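Local coordinates for DNA replication and repair protein RecF (Caldanaerobacter subterraneus subsp. tengcongensis, PDB 5Z69), which binds ATP as an ABC-type ATPase of the RecFOR recombination pathway, probably binds single-stranded DNA, and is thought to act in DNA replication and the SOS response, at residues I35-Q41 against C360-G366; T165-R169 against F189-L193; F218-S223 against T296-C300. All coordinates share one frame; numbering follows the deposited sequence. Where two conformers were deposited one is given.

Contact 1: residues I35-Q41 against C360-G366; sequences IYGLNAQ and CFKIYDG. With AGS (phosphothiophosphoric acid-adenylate ester), chain C.
Gln41 O is held by two donors, Gly366 N at 2.9 Å and the side-chain amide of Asn20. The side-chain carbonyl of Gln41 takes a further bond, Asp365 N approaching OE1 at 2.8 Å in the carbonyl plane, on a lone pair. Gln41 NE2 turns back to Asn39 O, fixing the rotation of the amide, which runs beside the Tyr364 ring, planes 19° apart. The bonds to Asp365 and Gly366 tie the P-loop to the end of strand 359-364; Ala40 N lies unusually close to one beta-phosphate oxygen of the ATP analogue, and Gln41 N bonds weakly to another.

The strands pair in parallel, with Tyr36 N to Phe361 O and Ile363 N to Tyr36 O both 2.9 Å. Where they part, a water bridges Leu38 N and Ile363 O. Tyr36 CG sits between its backbone N and carbonyl carbon (chi1 81°), which lays the ring beside Lys362, whose CG makes a CH-pi contact over one face, 4.0 Å from the centroid. Cys360 SG meets Tyr36 CE1 obliquely at 3.4 Å. On the other sheet face Ile35 CG2 touches Ile363 CD1 at 3.5 Å. There Leu46 of helix 43-55 covers both isoleucines, while strands 345-349 and 367-370 flank the pair.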
loop_
_atom_site.group_PDB
_atom_site.type_symbol
_atom_site.label_atom_id
_atom_site.label_comp_id
_atom_site.label_asym_id
_atom_site.label_seq_id
_atom_site.Cartn_x
_atom_site.Cartn_y
_atom_site.Cartn_z
ATOM N N ILE A 35 29.565 -20.238 20.746
ATOM C CA ILE A 35 30.575 -20.326 19.704
ATOM C C ILE A 35 31.254 -18.975 19.562
ATOM O O ILE A 35 30.631 -18.013 19.132
ATOM C CB ILE A 35 29.961 -20.746 18.377
ATOM C CG1 ILE A 35 29.287 -22.111 18.525
ATOM C CG2 ILE A 35 31.029 -20.769 17.279
ATOM C CD1 ILE A 35 28.049 -22.254 17.684
ATOM N N TYR A 36 32.517 -18.892 19.953
ATOM C CA TYR A 36 33.194 -17.601 19.954
ATOM C C TYR A 36 34.530 -17.646 19.215
ATOM O O TYR A 36 35.146 -18.697 19.055
ATOM C CB TYR A 36 33.414 -17.105 21.386
ATOM C CG TYR A 36 34.618 -17.719 22.070
ATOM C CD1 TYR A 36 34.558 -18.996 22.629
ATOM C CD2 TYR A 36 35.814 -17.014 22.163
ATOM C CE1 TYR A 36 35.668 -19.554 23.248
ATOM C CE2 TYR A 36 36.919 -17.556 22.777
ATOM C CZ TYR A 36 36.844 -18.824 23.318
ATOM O OH TYR A 36 37.957 -19.350 23.926
ATOM N N GLY A 37 34.979 -16.481 18.777
ATOM C CA GLY A 37 36.235 -16.372 18.071
ATOM C C GLY A 37 36.321 -15.007 17.432
ATOM O O GLY A 37 35.320 -14.276 17.373
ATOM N N LEU A 38 37.519 -14.657 16.974
ATOM C CA LEU A 38 37.725 -13.434 16.204
ATOM C C LEU A 38 36.764 -13.384 15.025
ATOM O O LEU A 38 36.224 -14.411 14.602
ATOM C CB LEU A 38 39.170 -13.339 15.693
ATOM C CG LEU A 38 40.297 -12.946 16.657
ATOM C CD1 LEU A 38 39.802 -11.916 17.667
ATOM C CD2 LEU A 38 40.939 -14.149 17.355
ATOM N N ASN A 39 36.552 -12.183 14.506
ATOM C CA ASN A 39 35.776 -12.004 13.292
ATOM C C ASN A 39 36.358 -12.843 12.160
ATOM O O ASN A 39 37.556 -13.125 12.145
ATOM C CB ASN A 39 35.737 -10.522 12.896
ATOM C CG ASN A 39 34.351 -9.914 13.032
ATOM O OD1 ASN A 39 33.929 -9.535 14.128
ATOM N ND2 ASN A 39 33.633 -9.819 11.914
ATOM N N ALA A 40 35.491 -13.258 11.240
ATOM C CA ALA A 40 35.895 -13.966 10.020
ATOM C C ALA A 40 36.566 -15.323 10.260
ATOM O O ALA A 40 37.360 -15.769 9.430
ATOM C CB ALA A 40 36.822 -13.065 9.174
ATOM N N GLN A 41 36.256 -15.998 11.366
ATOM C CA GLN A 41 36.908 -17.284 11.627
ATOM C C GLN A 41 36.049 -18.506 11.275
ATOM O O GLN A 41 36.583 -19.618 11.199
ATOM C CB GLN A 41 37.348 -17.393 13.095
ATOM C CG GLN A 41 38.427 -16.405 13.519
ATOM C CD GLN A 41 39.515 -16.232 12.474
ATOM O OE1 GLN A 41 40.199 -17.188 12.096
ATOM N NE2 GLN A 41 39.673 -15.003 11.994
ATOM N N CYS A 360 31.109 -24.592 25.459
ATOM C CA CYS A 360 31.765 -23.481 24.818
ATOM C C CYS A 360 32.711 -23.991 23.744
ATOM O O CYS A 360 33.470 -24.918 23.981
ATOM C CB CYS A 360 32.502 -22.652 25.861
ATOM S SG CYS A 360 33.442 -21.291 25.188
ATOM N N PHE A 361 32.644 -23.388 22.563
ATOM C CA PHE A 361 33.508 -23.760 21.448
ATOM C C PHE A 361 34.271 -22.539 20.924
ATOM O O PHE A 361 33.668 -21.521 20.602
ATOM C CB PHE A 361 32.695 -24.370 20.290
ATOM C CG PHE A 361 31.897 -25.601 20.658
ATOM C CD1 PHE A 361 32.395 -26.874 20.404
ATOM C CD2 PHE A 361 30.630 -25.480 21.210
ATOM C CE1 PHE A 361 31.651 -28.000 20.716
ATOM C CE2 PHE A 361 29.873 -26.599 21.530
ATOM C CZ PHE A 361 30.369 -27.857 21.289
ATOM N N LYS A 362 35.591 -22.651 20.819
ATOM C CA LYS A 362 36.377 -21.624 20.147
ATOM C C LYS A 362 36.598 -21.975 18.685
ATOM O O LYS A 362 37.025 -23.087 18.353
ATOM C CB LYS A 362 37.742 -21.420 20.819
ATOM C CG LYS A 362 38.445 -20.131 20.344
ATOM C CD LYS A 362 39.935 -20.323 20.105
ATOM C CE LYS A 362 40.762 -20.018 21.341
ATOM N NZ LYS A 362 42.169 -20.505 21.170
ATOM N N ILE A 363 36.312 -21.026 17.803
ATOM C CA ILE A 363 36.676 -21.218 16.411
ATOM C C ILE A 363 37.743 -20.236 15.946
ATOM O O ILE A 363 37.603 -19.018 16.104
ATOM C CB ILE A 363 35.483 -21.069 15.473
ATOM C CG1 ILE A 363 34.386 -22.073 15.823
ATOM C CG2 ILE A 363 35.951 -21.238 14.020
ATOM C CD1 ILE A 363 33.202 -22.048 14.851
ATOM N N TYR A 364 38.794 -20.784 15.351
ATOM C CA TYR A 364 39.821 -20.000 14.685
ATOM C C TYR A 364 40.187 -20.700 13.373
ATOM O O TYR A 364 40.509 -21.890 13.398
ATOM C CB TYR A 364 41.052 -19.852 15.583
ATOM C CG TYR A 364 42.120 -18.987 14.965
ATOM C CD1 TYR A 364 43.329 -19.527 14.542
ATOM C CD2 TYR A 364 41.905 -17.629 14.774
ATOM C CE1 TYR A 364 44.302 -18.728 13.963
ATOM C CE2 TYR A 364 42.868 -16.825 14.199
ATOM C CZ TYR A 364 44.065 -17.376 13.797
ATOM O OH TYR A 364 45.016 -16.560 13.225
ATOM N N ASP A 365 40.195 -19.993 12.268
ATOM C CA ASP A 365 40.591 -20.574 11.008
ATOM C C ASP A 365 39.762 -21.810 10.615
ATOM O O ASP A 365 40.265 -22.756 10.096
ATOM C CB ASP A 365 42.068 -20.892 11.033
ATOM C CG ASP A 365 42.658 -21.100 9.652
ATOM O OD1 ASP A 365 42.132 -20.579 8.678
ATOM O OD2 ASP A 365 43.657 -21.793 9.562
ATOM N N GLY A 366 38.473 -21.747 10.880
ATOM C CA GLY A 366 37.551 -22.789 10.529
ATOM C C GLY A 366 37.697 -24.037 11.338
ATOM O O GLY A 366 37.167 -25.036 11.027
HETATM P PG AGS C . 30.083 -13.623 12.058
HETATM S S1G AGS C . 29.349 -14.094 13.808
HETATM O O2G AGS C . 30.986 -12.352 12.204
HETATM O O3G AGS C . 28.868 -13.257 11.149
HETATM P PB AGS C . 32.495 -14.850 11.240
HETATM O O1B AGS C . 33.173 -15.885 12.075
HETATM O O2B AGS C . 33.012 -13.437 11.561
HETATM O O3B AGS C . 30.895 -14.840 11.450
HETATM P PA AGS C . 32.267 -16.256 8.814
HETATM O O1A AGS C . 31.776 -17.392 9.721
HETATM O O2A AGS C . 31.282 -15.609 7.890
HETATM O O3A AGS C . 32.897 -15.103 9.721
HETATM O "O5'" AGS C . 33.500 -16.731 7.999
HETATM C "C5'" AGS C . 33.575 -16.430 6.633
HETATM C "C4'" AGS C . 35.019 -16.629 6.289
HETATM O "O4'" AGS C . 35.147 -17.809 5.465
HETATM C "C3'" AGS C . 35.627 -15.480 5.493
HETATM O "O3'" AGS C . 36.995 -15.300 5.841
HETATM C "C2'" AGS C . 35.393 -15.919 4.046
HETATM O "O2'" AGS C . 36.372 -15.398 3.153
HETATM C "C1'" AGS C . 35.523 -17.444 4.151
HETATM N N9 AGS C . 34.692 -18.171 3.207
HETATM C C8 AGS C . 33.421 -17.854 2.787
HETATM N N7 AGS C . 32.930 -18.684 1.903
HETATM C C5 AGS C . 33.937 -19.617 1.725
HETATM C C6 AGS C . 34.049 -20.762 0.912
HETATM N N6 AGS C . 33.074 -21.185 0.101
HETATM N N1 AGS C . 35.204 -21.461 0.956
HETATM C C2 AGS C . 36.177 -21.042 1.772
HETATM N N3 AGS C . 36.191 -19.981 2.583
HETATM C C4 AGS C . 35.034 -19.311 2.513
HETATM O O HOH W 1 39.351 -16.870 16.808
#

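Contact 2: residues T165-R169 against F189-L193; sequences TLSNR and FDEKL
Arg169 and Asp190 meet with their flat groups nearly coplanar, the guanidinium and carboxylate planes 24° apart, although the two side chains cross obliquely. Asp190 OD2 sits at the edge of the guanidinium, 2.9 Å from Arg169 NE in a fairly straight bond of 158°, and Arg169 NH2 adds a weak bond to the same oxygen. Two donors thus converge on one carboxylate oxygen in a salt bridge. Full extension of the arginine from CG to NE, begun with CG anti to the backbone N (chi1 -172°), carries the charge across to the partner helix, and NH1 goes on to Asp261 and Thr267. A leucine here would probably leave Asp190 without the guanidinium that pairs with it and cost Asp261 its bond to Arg169.

The two segments belong to successive helices, 153-177 and 186-222, packed as an antiparallel hairpin with axes 9.9 Å apart; the hairpin probably occupies the place where SMC and Rad50 relatives insert their long coiled coil, which RecF lacks.

Leu193 crosses the arginine stem at about a right angle, its CD1 on Arg169 CD at 3.5 Å. Its other methyl, CD2, lies 3.6 Å from Thr165 CG2, the two side chains sliding past each other in opposite directions. That threonine methyl also faces the edge of the Phe189 ring, while Asn168 CB meets Phe189 CE1 obliquely at 3.7 Å. Across Thr165 OG1, which bonds to Gln161 O, runs the extended Lys192 chain, with CE 3.2 Å away; Lys192 NZ finds Gln161 OE1 and a water that it shares with Thr165 OG1.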
loop_
_atom_site.group_PDB
_atom_site.type_symbol
_atom_site.label_atom_id
_atom_site.label_comp_id
_atom_site.label_asym_id
_atom_site.label_seq_id
_atom_site.Cartn_x
_atom_site.Cartn_y
_atom_site.Cartn_z
ATOM N N THR A 165 2.865 -21.870 -12.195
ATOM C CA THR A 165 1.867 -21.295 -13.095
ATOM C C THR A 165 2.233 -19.867 -13.515
ATOM O O THR A 165 2.049 -19.470 -14.662
ATOM C CB THR A 165 0.485 -21.294 -12.434
ATOM O OG1 THR A 165 0.129 -22.642 -12.112
ATOM C CG2 THR A 165 -0.559 -20.717 -13.357
ATOM N N LEU A 166 2.752 -19.095 -12.576
ATOM C CA LEU A 166 3.215 -17.756 -12.885
ATOM C C LEU A 166 4.313 -17.801 -13.952
ATOM O O LEU A 166 4.286 -17.043 -14.932
ATOM C CB LEU A 166 3.726 -17.075 -11.626
ATOM C CG LEU A 166 4.311 -15.685 -11.841
ATOM C CD1 LEU A 166 3.220 -14.752 -12.362
ATOM C CD2 LEU A 166 4.907 -15.133 -10.547
ATOM N N SER A 167 5.278 -18.700 -13.758
ATOM C CA SER A 167 6.381 -18.837 -14.708
ATOM C C SER A 167 5.862 -19.207 -16.094
ATOM O O SER A 167 6.322 -18.657 -17.104
ATOM C CB SER A 167 7.389 -19.885 -14.236
ATOM O OG SER A 167 8.427 -20.029 -15.194
ATOM N N ASN A 168 4.907 -20.138 -16.137
ATOM C CA ASN A 168 4.269 -20.512 -17.395
ATOM C C ASN A 168 3.563 -19.321 -18.038
ATOM O O ASN A 168 3.646 -19.120 -19.248
ATOM C CB ASN A 168 3.270 -21.646 -17.188
ATOM C CG ASN A 168 3.952 -22.971 -16.834
ATOM O OD1 ASN A 168 5.145 -23.152 -17.083
ATOM N ND2 ASN A 168 3.194 -23.889 -16.248
ATOM N N ARG A 169 2.858 -18.540 -17.228
ATOM C CA ARG A 169 2.146 -17.405 -17.772
ATOM C C ARG A 169 3.141 -16.415 -18.369
ATOM O O ARG A 169 2.940 -15.909 -19.471
ATOM C CB ARG A 169 1.279 -16.716 -16.713
ATOM C CG ARG A 169 0.366 -15.629 -17.318
ATOM C CD ARG A 169 -0.255 -14.751 -16.263
ATOM N NE ARG A 169 -1.331 -13.901 -16.772
ATOM C CZ ARG A 169 -1.192 -12.614 -17.085
ATOM N NH1 ARG A 169 -0.014 -12.008 -16.957
ATOM N NH2 ARG A 169 -2.234 -11.935 -17.528
ATOM N N PHE A 189 -4.691 -19.904 -17.638
ATOM C CA PHE A 189 -3.669 -19.606 -16.641
ATOM C C PHE A 189 -4.132 -18.573 -15.637
ATOM O O PHE A 189 -3.808 -18.678 -14.451
ATOM C CB PHE A 189 -2.386 -19.138 -17.328
ATOM C CG PHE A 189 -1.680 -20.241 -18.046
ATOM C CD1 PHE A 189 -0.894 -21.153 -17.345
ATOM C CD2 PHE A 189 -1.839 -20.411 -19.404
ATOM C CE1 PHE A 189 -0.258 -22.190 -17.995
ATOM C CE2 PHE A 189 -1.206 -21.451 -20.061
ATOM C CZ PHE A 189 -0.414 -22.338 -19.354
ATOM N N ASP A 190 -4.896 -17.584 -16.111
ATOM C CA ASP A 190 -5.430 -16.541 -15.257
ATOM C C ASP A 190 -6.310 -17.135 -14.174
ATOM O O ASP A 190 -6.198 -16.777 -12.990
ATOM C CB ASP A 190 -6.244 -15.526 -16.078
ATOM C CG ASP A 190 -5.372 -14.503 -16.803
ATOM O OD1 ASP A 190 -5.945 -13.647 -17.509
ATOM O OD2 ASP A 190 -4.128 -14.545 -16.669
ATOM N N GLU A 191 -7.202 -18.032 -14.592
ATOM C CA GLU A 191 -8.123 -18.693 -13.681
ATOM C C GLU A 191 -7.344 -19.422 -12.595
ATOM O O GLU A 191 -7.686 -19.348 -11.418
ATOM C CB GLU A 191 -9.020 -19.673 -14.441
ATOM C CG GLU A 191 -9.802 -19.030 -15.588
ATOM C CD GLU A 191 -10.672 -20.020 -16.356
ATOM O OE1 GLU A 191 -11.878 -19.734 -16.538
ATOM O OE2 GLU A 191 -10.153 -21.073 -16.788
ATOM N N LYS A 192 -6.278 -20.100 -13.005
ATOM C CA LYS A 192 -5.487 -20.913 -12.081
ATOM C C LYS A 192 -4.750 -20.020 -11.087
ATOM O O LYS A 192 -4.733 -20.300 -9.885
ATOM C CB LYS A 192 -4.493 -21.800 -12.842
ATOM C CG LYS A 192 -3.829 -22.858 -11.937
ATOM C CD LYS A 192 -2.946 -23.808 -12.709
ATOM C CE LYS A 192 -2.263 -24.801 -11.761
ATOM N NZ LYS A 192 -1.643 -25.917 -12.504
ATOM N N LEU A 193 -4.161 -18.935 -11.585
ATOM C CA LEU A 193 -3.442 -17.998 -10.718
ATOM C C LEU A 193 -4.350 -17.371 -9.677
ATOM O O LEU A 193 -3.908 -17.061 -8.570
ATOM C CB LEU A 193 -2.780 -16.883 -11.538
ATOM C CG LEU A 193 -1.519 -17.252 -12.317
ATOM C CD1 LEU A 193 -1.070 -16.069 -13.168
ATOM C CD2 LEU A 193 -0.384 -17.723 -11.396
HETATM O O HOH W 2 0.108 -24.445 -14.762
#

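Contact 3: residues F218-S223 against T296-C300; sequences FLMEIS and TAALC
The short helical segments 218-222 and 296-300 run at 132° to each other with axes 9.8 Å apart, and draw closest in backbone where the CA atoms of Phe218 and Cys300 stand 5.6 Å apart. No hydrogen bond crosses between the segments; the contact is chiefly apolar packing.

Cys300 carries most of the contact on its helix. Its SG, anti to the carbonyl carbon (chi1 -70°), rests directly on the backbone of the other helix, 3.4 Å from Leu219 N and almost as near to Leu219 CA. The beta carbons close in around it, Phe218 CB at 3.8 Å and Leu219 CB at 3.9 Å from Cys300 SG. The base of the phenylalanine makes the contact with the sulfur; the ring lies obliquely to Cys300 O and leads on to Leu303, Ser304 and Glu307.

Further along, Ile222 and Thr296 reach toward each other tip to tip, Ile222 CD1 meeting Thr296 CG2 at 3.8 Å. Holding CG1 between the backbone N and carbonyl carbon (chi1 62°) lets the isoleucine send CD1 toward both Thr296 and Cys300 SG. The threonine presents its methyl to this apolar patch, and to Leu219 CD1 at its border, while its hydroxyl is satisfied by Gly292 O one turn back.

Weak or short-span bonds from Ile222 N and Glu221 N to Phe218 O mark the last turn of helix 186-222, which Ser223 leaves. The C-terminal end of helix 186-222 packs against helix 291-313, which starts in a sequence resembling the ABC ATPase signature and is probably the signature helix of the family.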
loop_
_atom_site.group_PDB
_atom_site.type_symbol
_atom_site.label_atom_id
_atom_site.label_comp_id
_atom_site.label_asym_id
_atom_site.label_seq_id
_atom_site.Cartn_x
_atom_site.Cartn_y
_atom_site.Cartn_z
ATOM N N PHE A 218 4.449 -8.337 22.524
ATOM C CA PHE A 218 5.874 -8.140 22.805
ATOM C C PHE A 218 6.272 -6.661 22.808
ATOM O O PHE A 218 7.007 -6.210 23.690
ATOM C CB PHE A 218 6.734 -8.915 21.797
ATOM C CG PHE A 218 6.764 -10.399 22.042
ATOM C CD1 PHE A 218 7.400 -10.915 23.162
ATOM C CD2 PHE A 218 6.166 -11.282 21.153
ATOM C CE1 PHE A 218 7.434 -12.281 23.394
ATOM C CE2 PHE A 218 6.194 -12.648 21.386
ATOM C CZ PHE A 218 6.825 -13.145 22.510
ATOM N N LEU A 219 5.784 -5.918 21.823
ATOM C CA LEU A 219 6.079 -4.494 21.703
ATOM C C LEU A 219 5.602 -3.706 22.925
ATOM O O LEU A 219 6.324 -2.854 23.447
ATOM C CB LEU A 219 5.440 -3.931 20.434
ATOM C CG LEU A 219 5.672 -2.447 20.171
ATOM C CD1 LEU A 219 7.151 -2.178 19.931
ATOM C CD2 LEU A 219 4.835 -1.967 18.997
ATOM N N MET A 220 4.390 -4.006 23.385
ATOM C CA MET A 220 3.798 -3.269 24.494
ATOM C C MET A 220 4.553 -3.541 25.790
ATOM O O MET A 220 4.442 -2.783 26.751
ATOM C CB MET A 220 2.317 -3.632 24.656
ATOM C CG MET A 220 1.494 -2.625 25.463
ATOM S SD MET A 220 1.530 -0.941 24.790
ATOM C CE MET A 220 0.131 -0.194 25.626
ATOM N N GLU A 221 5.331 -4.621 25.807
ATOM C CA GLU A 221 6.049 -5.024 27.012
ATOM C C GLU A 221 7.407 -4.342 27.156
ATOM O O GLU A 221 7.832 -4.048 28.271
ATOM C CB GLU A 221 6.255 -6.544 27.041
ATOM C CG GLU A 221 4.983 -7.382 27.127
ATOM C CD GLU A 221 4.130 -7.048 28.331
ATOM O OE1 GLU A 221 4.696 -6.854 29.429
ATOM O OE2 GLU A 221 2.891 -6.969 28.173
ATOM N N ILE A 222 8.095 -4.098 26.044
ATOM C CA ILE A 222 9.457 -3.572 26.118
ATOM C C ILE A 222 9.623 -2.128 25.627
ATOM O O ILE A 222 10.687 -1.530 25.795
ATOM C CB ILE A 222 10.434 -4.460 25.322
ATOM C CG1 ILE A 222 10.049 -4.491 23.846
ATOM C CG2 ILE A 222 10.461 -5.874 25.890
ATOM C CD1 ILE A 222 11.058 -5.218 22.984
ATOM N N SER A 223 8.575 -1.581 25.019
ATOM C CA SER A 223 8.622 -0.219 24.496
ATOM C C SER A 223 7.350 0.555 24.815
ATOM O O SER A 223 7.299 1.773 24.643
ATOM C CB SER A 223 8.849 -0.238 22.984
ATOM O OG SER A 223 10.153 -0.685 22.671
ATOM N N THR A 296 14.036 -2.698 17.603
ATOM C CA THR A 296 13.085 -3.222 18.566
ATOM C C THR A 296 11.972 -3.989 17.854
ATOM O O THR A 296 11.589 -5.097 18.266
ATOM C CB THR A 296 12.491 -2.086 19.418
ATOM O OG1 THR A 296 13.507 -1.569 20.285
ATOM C CG2 THR A 296 11.321 -2.589 20.251
ATOM N N ALA A 297 11.467 -3.387 16.779
ATOM C CA ALA A 297 10.417 -3.986 15.965
ATOM C C ALA A 297 10.876 -5.303 15.334
ATOM O O ALA A 297 10.094 -6.235 15.220
ATOM C CB ALA A 297 9.969 -3.020 14.887
ATOM N N ALA A 298 12.138 -5.356 14.923
ATOM C CA ALA A 298 12.739 -6.573 14.392
ATOM C C ALA A 298 12.718 -7.681 15.439
ATOM O O ALA A 298 12.394 -8.831 15.133
ATOM C CB ALA A 298 14.150 -6.311 13.944
ATOM N N LEU A 299 13.059 -7.316 16.674
ATOM C CA LEU A 299 13.107 -8.253 17.793
ATOM C C LEU A 299 11.730 -8.848 18.074
ATOM O O LEU A 299 11.588 -10.066 18.243
ATOM C CB LEU A 299 13.655 -7.556 19.046
ATOM C CG LEU A 299 13.721 -8.366 20.344
ATOM C CD1 LEU A 299 14.416 -9.683 20.100
ATOM C CD2 LEU A 299 14.448 -7.608 21.443
ATOM N N CYS A 300 10.722 -7.978 18.121
ATOM C CA CYS A 300 9.336 -8.383 18.347
ATOM C C CYS A 300 8.821 -9.291 17.230
ATOM O O CYS A 300 8.096 -10.251 17.477
ATOM C CB CYS A 300 8.432 -7.148 18.453
ATOM S SG CYS A 300 8.666 -6.149 19.950
#

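Followed from the N terminus, the chain enters contact 1 first, at the P-loop after strand 32-36, and returns to it last, at strand 359-364, enclosing 318 residues and both other contacts. Contact 2 closes a short loop, 19 residues between its segments, that includes the turn joining helices 153-177 and 186-222. The second of these helices then continues to contact 3, where its far end meets helix 291-313 across a 72-residue loop; contacts 2 and 3 thus lie in series, without crossing, 39 Å apart between centres. Contact 1 joins two strands of the nucleotide-binding sheet, contact 2 pairs the hairpin helices, and contact 3 joins the hairpin's second helix to the probable signature helix.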